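Local coordinates for protein TssK (PDB 5Y0E) that serves as a structural component of the bacterial type VI secretion baseplate, where it probably acts as a trimeric adaptor between the baseplate and the membrane complex, at the interface of chains A and B. Residues are numbered along the deposited sequence; one frame, centred on the assembly and turned at random. Chains: chain A/B, TssK.

Contact 1: the interface of chains A and B. Residues chain A 232, 235-236, 239; chain B 232-233, 236, 275-276.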
# COMPACT_ATOMS: atom_id res chain seq x y z
N MET A 232 19.55 12.78 14.25
CA MET A 232 18.21 12.29 14.42
C MET A 232 17.41 12.47 13.16
O MET A 232 16.62 11.65 12.82
CB MET A 232 17.52 12.98 15.58
CG MET A 232 18.06 12.61 16.93
SD MET A 232 17.81 10.91 17.40
CE MET A 232 19.43 10.23 17.21
N PHE A 235 18.36 9.76 10.87
CA PHE A 235 17.78 8.53 11.29
C PHE A 235 16.31 8.50 10.98
O PHE A 235 15.81 7.50 10.61
CB PHE A 235 18.04 8.30 12.76
CG PHE A 235 17.59 6.97 13.24
CD1 PHE A 235 18.20 5.84 12.83
CD2 PHE A 235 16.56 6.87 14.09
CE1 PHE A 235 17.77 4.62 13.25
CE2 PHE A 235 16.13 5.66 14.52
CZ PHE A 235 16.73 4.53 14.10
N MET A 236 15.61 9.60 11.17
CA MET A 236 14.21 9.64 10.79
C MET A 236 14.00 9.38 9.31
O MET A 236 12.95 8.88 8.92
CB MET A 236 13.60 11.00 11.12
CG MET A 236 13.30 11.19 12.53
SD MET A 236 13.39 12.89 13.03
CE MET A 236 11.86 12.94 13.77
N GLN A 239 14.59 5.68 8.39
CA GLN A 239 13.34 5.03 8.76
C GLN A 239 12.31 5.13 7.67
O GLN A 239 11.63 4.15 7.36
CB GLN A 239 12.77 5.67 10.00
CG GLN A 239 12.79 4.85 11.15
CD GLN A 239 12.56 5.67 12.37
OE1 GLN A 239 13.49 6.26 12.90
NE2 GLN A 239 11.31 5.71 12.84
N MET B 232 14.94 9.45 22.61
CA MET B 232 14.25 9.78 21.37
C MET B 232 14.05 8.55 20.50
O MET B 232 12.98 8.33 19.95
CB MET B 232 15.03 10.84 20.59
CG MET B 232 14.81 12.26 21.06
SD MET B 232 13.08 12.61 21.38
CE MET B 232 12.55 13.18 19.79
N VAL B 233 15.10 7.76 20.35
CA VAL B 233 15.02 6.54 19.59
C VAL B 233 13.90 5.66 20.11
O VAL B 233 13.13 5.09 19.34
CB VAL B 233 16.38 5.82 19.61
CG1 VAL B 233 16.28 4.49 18.97
CG2 VAL B 233 17.39 6.64 18.89
N MET B 236 10.66 6.83 19.10
CA MET B 236 10.42 6.57 17.69
C MET B 236 9.86 5.18 17.48
O MET B 236 8.95 5.00 16.68
CB MET B 236 11.70 6.76 16.90
CG MET B 236 12.05 8.18 16.66
SD MET B 236 13.79 8.31 16.36
CE MET B 236 13.73 8.76 14.69
N SER B 275 15.17 -0.60 10.87
CA SER B 275 15.85 0.63 11.23
C SER B 275 16.45 0.56 12.62
O SER B 275 17.48 1.20 12.89
CB SER B 275 14.88 1.80 11.17
OG SER B 275 14.16 1.81 9.96
N PHE B 276 15.83 -0.20 13.52
CA PHE B 276 16.31 -0.26 14.89
C PHE B 276 17.23 -1.43 15.14
O PHE B 276 17.81 -1.52 16.21
CB PHE B 276 15.14 -0.30 15.85
CG PHE B 276 14.26 0.88 15.74
CD1 PHE B 276 13.22 0.90 14.86
CD2 PHE B 276 14.49 2.00 16.50
CE1 PHE B 276 12.40 2.02 14.76
CE2 PHE B 276 13.69 3.09 16.42
CZ PHE B 276 12.64 3.11 15.55

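Contact 2: the interface of chains A and B. Residues chain A 222-224; chain B 316-317, 395-398, 440.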
# COMPACT_ATOMS: atom_id res chain seq x y z
N LEU A 222 25.89 3.77 11.36
CA LEU A 222 26.53 2.75 12.12
C LEU A 222 27.61 3.38 12.94
O LEU A 222 27.83 3.01 14.05
CB LEU A 222 27.22 1.77 11.19
CG LEU A 222 26.40 0.71 10.52
CD1 LEU A 222 27.31 -0.38 10.03
CD2 LEU A 222 25.34 0.19 11.46
N GLN A 223 28.33 4.32 12.35
CA GLN A 223 29.40 5.02 13.02
C GLN A 223 28.82 5.96 13.99
O GLN A 223 27.86 6.62 13.70
CB GLN A 223 30.21 5.80 12.04
CG GLN A 223 30.40 5.08 10.76
CD GLN A 223 31.59 5.56 10.03
OE1 GLN A 223 31.71 6.72 9.74
NE2 GLN A 223 32.49 4.66 9.75
N PRO A 224 29.42 6.05 15.16
CA PRO A 224 28.86 6.96 16.13
C PRO A 224 29.03 8.38 15.67
O PRO A 224 30.04 8.73 15.09
CB PRO A 224 29.66 6.68 17.38
CG PRO A 224 30.92 6.13 16.89
CD PRO A 224 30.60 5.37 15.67
N ASN B 316 26.15 0.46 18.48
CA ASN B 316 27.04 -0.51 17.89
C ASN B 316 28.50 -0.16 18.08
O ASN B 316 29.36 -1.05 18.03
CB ASN B 316 26.70 -0.64 16.40
CG ASN B 316 27.79 -1.33 15.59
OD1 ASN B 316 28.57 -0.68 14.90
ND2 ASN B 316 27.82 -2.65 15.65
N ALA B 317 28.81 1.10 18.34
CA ALA B 317 30.18 1.55 18.52
C ALA B 317 30.14 2.84 19.31
O ALA B 317 29.23 3.65 19.14
CB ALA B 317 30.87 1.76 17.18
N ARG B 395 34.97 -0.32 9.93
CA ARG B 395 33.90 0.40 9.29
C ARG B 395 32.97 1.02 10.29
O ARG B 395 32.22 1.94 9.94
CB ARG B 395 33.12 -0.56 8.42
CG ARG B 395 33.95 -1.78 8.11
CD ARG B 395 33.10 -2.90 7.55
NE ARG B 395 32.38 -2.41 6.39
CZ ARG B 395 31.22 -2.92 5.99
NH1 ARG B 395 30.66 -3.91 6.67
NH2 ARG B 395 30.63 -2.43 4.91
N GLN B 396 32.98 0.53 11.51
CA GLN B 396 32.10 1.06 12.53
C GLN B 396 32.63 2.34 13.13
O GLN B 396 31.90 3.04 13.83
CB GLN B 396 31.88 0.02 13.63
CG GLN B 396 31.46 -1.37 13.14
CD GLN B 396 32.60 -2.15 12.52
OE1 GLN B 396 33.65 -1.61 12.21
NE2 GLN B 396 32.40 -3.44 12.35
N ILE B 397 33.89 2.68 12.88
CA ILE B 397 34.43 3.92 13.42
C ILE B 397 34.79 4.83 12.27
O ILE B 397 35.13 4.36 11.17
CB ILE B 397 35.62 3.66 14.34
CG1 ILE B 397 36.88 3.48 13.52
CG2 ILE B 397 35.39 2.45 15.19
CD1 ILE B 397 38.02 3.04 14.35
N PRO B 398 34.74 6.14 12.48
CA PRO B 398 35.02 7.09 11.40
C PRO B 398 36.46 7.00 10.95
O PRO B 398 37.37 6.87 11.77
CB PRO B 398 34.72 8.44 12.03
CG PRO B 398 33.92 8.13 13.25
CD PRO B 398 34.43 6.84 13.73
N TRP B 440 38.23 3.04 21.05
CA TRP B 440 36.91 2.70 20.53
C TRP B 440 36.48 1.31 20.96
O TRP B 440 37.27 0.36 20.94
CB TRP B 440 36.90 2.73 19.03
CG TRP B 440 37.16 4.02 18.44
CD1 TRP B 440 38.34 4.48 17.98
CD2 TRP B 440 36.20 5.02 18.16
NE1 TRP B 440 38.19 5.72 17.45
CE2 TRP B 440 36.87 6.08 17.56
CE3 TRP B 440 34.83 5.14 18.39
CZ2 TRP B 440 36.24 7.23 17.15
CZ3 TRP B 440 34.20 6.29 17.99
CH2 TRP B 440 34.90 7.32 17.39

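Contact 1: the interface of chains A and B
The thioether end of B:Met236 is the centre of this apolar helix-to-helix contact between two TssK subunits. Its methyl CE reaches into chain A where A:Phe235, A:Met236 and A:Gln239 converge. CE of B:Met236 lies 3.5 Å from CD2 of A:Phe235, while SD sits in the ring plane beyond the CD2–CE2 edge; the SD–CE bond slants across that plane, the two side chains crossing obliquely. The two Met236 side chains cross at about a right angle, CG of A:Met236 touching CE of B:Met236, so equivalent residues play unlike parts: one offers its tip, the other its middle. The amide of A:Gln239 flanks the same methyl obliquely, its CD 4.0 Å from CE of B:Met236.

Farther along the A:Phe235 ring, CE1 stands 3.5 Å from the backbone O of B:Ser275, which also lies at the edge in plane, where the slightly positive ring hydrogens would suit a carbonyl. B:Phe276 crosses A:Phe235 at about a right angle, with the two CE2 atoms 4.0 Å apart. A:Gln239 lays its aliphatic CG against CB of B:Ser275 at 3.7 Å, and its amide is tilted 54° to the B:Phe276 ring. No hydrogen bond crosses the patch: flexible methionines and broad aromatic rings suit a surface held by shape and dispersion.

Torsions set these approaches. In A:Phe235, CG is anti to the backbone N (chi1 -174°), carrying the ring towards chain B. B:Met236 is extended at chi2 and bends at chi3 (112°) to deliver its methyl. Behind the first shell, CG1 of B:Val233 abuts the edge of B:Phe276 within chain B, and A:Met232 and B:Met232 pack more loosely at the border. Helix 229-253 supplies the chain A residues and the B methionines and valine, whereas B:Ser275 and B:Phe276 belong to the 3-10 turn 274-276 that follows helix 259-273.

Contact 2: the interface of chains A and B
TssK belongs to the VC_A0110/ImpJ/VasE family of type VI secretion proteins, and here a loop after a long helix of one subunit docks onto loops and strands of its neighbour. A:Gln223 leads the contact. Its CB lies 3.7 Å from the backbone O of B:Gln396. CG is anti to the carbonyl carbon (chi1 -39°) and passes near the O of B:Arg395, and the extended chain then carries the amide along the B:Arg395 to B:Pro398 backbone. At the tip, NE2 donates a hydrogen bond to O of B:Arg395 at 2.7 Å, with 162° at the hydrogen. The acceptor lies close to the glutamine amide plane, but the donor approaches from above the carbonyl plane, 46° out of it. The O of B:Ile397 is also near NE2, without a hydrogen bond because the N-H points away from it. On the other branch, OE1 of A:Gln223 faces CA of B:Pro398 at 3.7 Å. Glutamine suits this place because its chain is long enough to span the peptide groups and its amide can donate to a backbone carbonyl whatever side chain that residue bears.

Next in sequence, A:Pro224 offers a compact apolar ring. CG touches CZ3 of B:Trp440 at 3.5 Å, the two rings crossing obliquely, and CD packs against CB of B:Ala317 at 3.9 Å. The small alanine lets the proline settle beside the strand backbone. CB of B:Ile397 sits 4.1 Å above the centre of the indole ring, backing the tryptophan within its own chain. A:Leu222, the last residue of helix 197-222, buries part of its surface on chain B beside B:Asn316, just ahead of strand 317-320.

Contacts 1 and 2 lie about 17 Å apart, measured between the centres of their C-alpha atoms, and share no residue. On chain A they come from consecutive elements: contact 2 uses the end of helix 197-222 and the connection that follows, contact 1 the next helix, 229-253. On chain B they draw on different regions, a helical layer for contact 1 and loops and strands from the C-terminal part for contact 2. A helical hairpin of one subunit thus engages two parts of its neighbour, one greasy and one anchored by backbone recognition, which could fix their relative placement within the three-copy assembly.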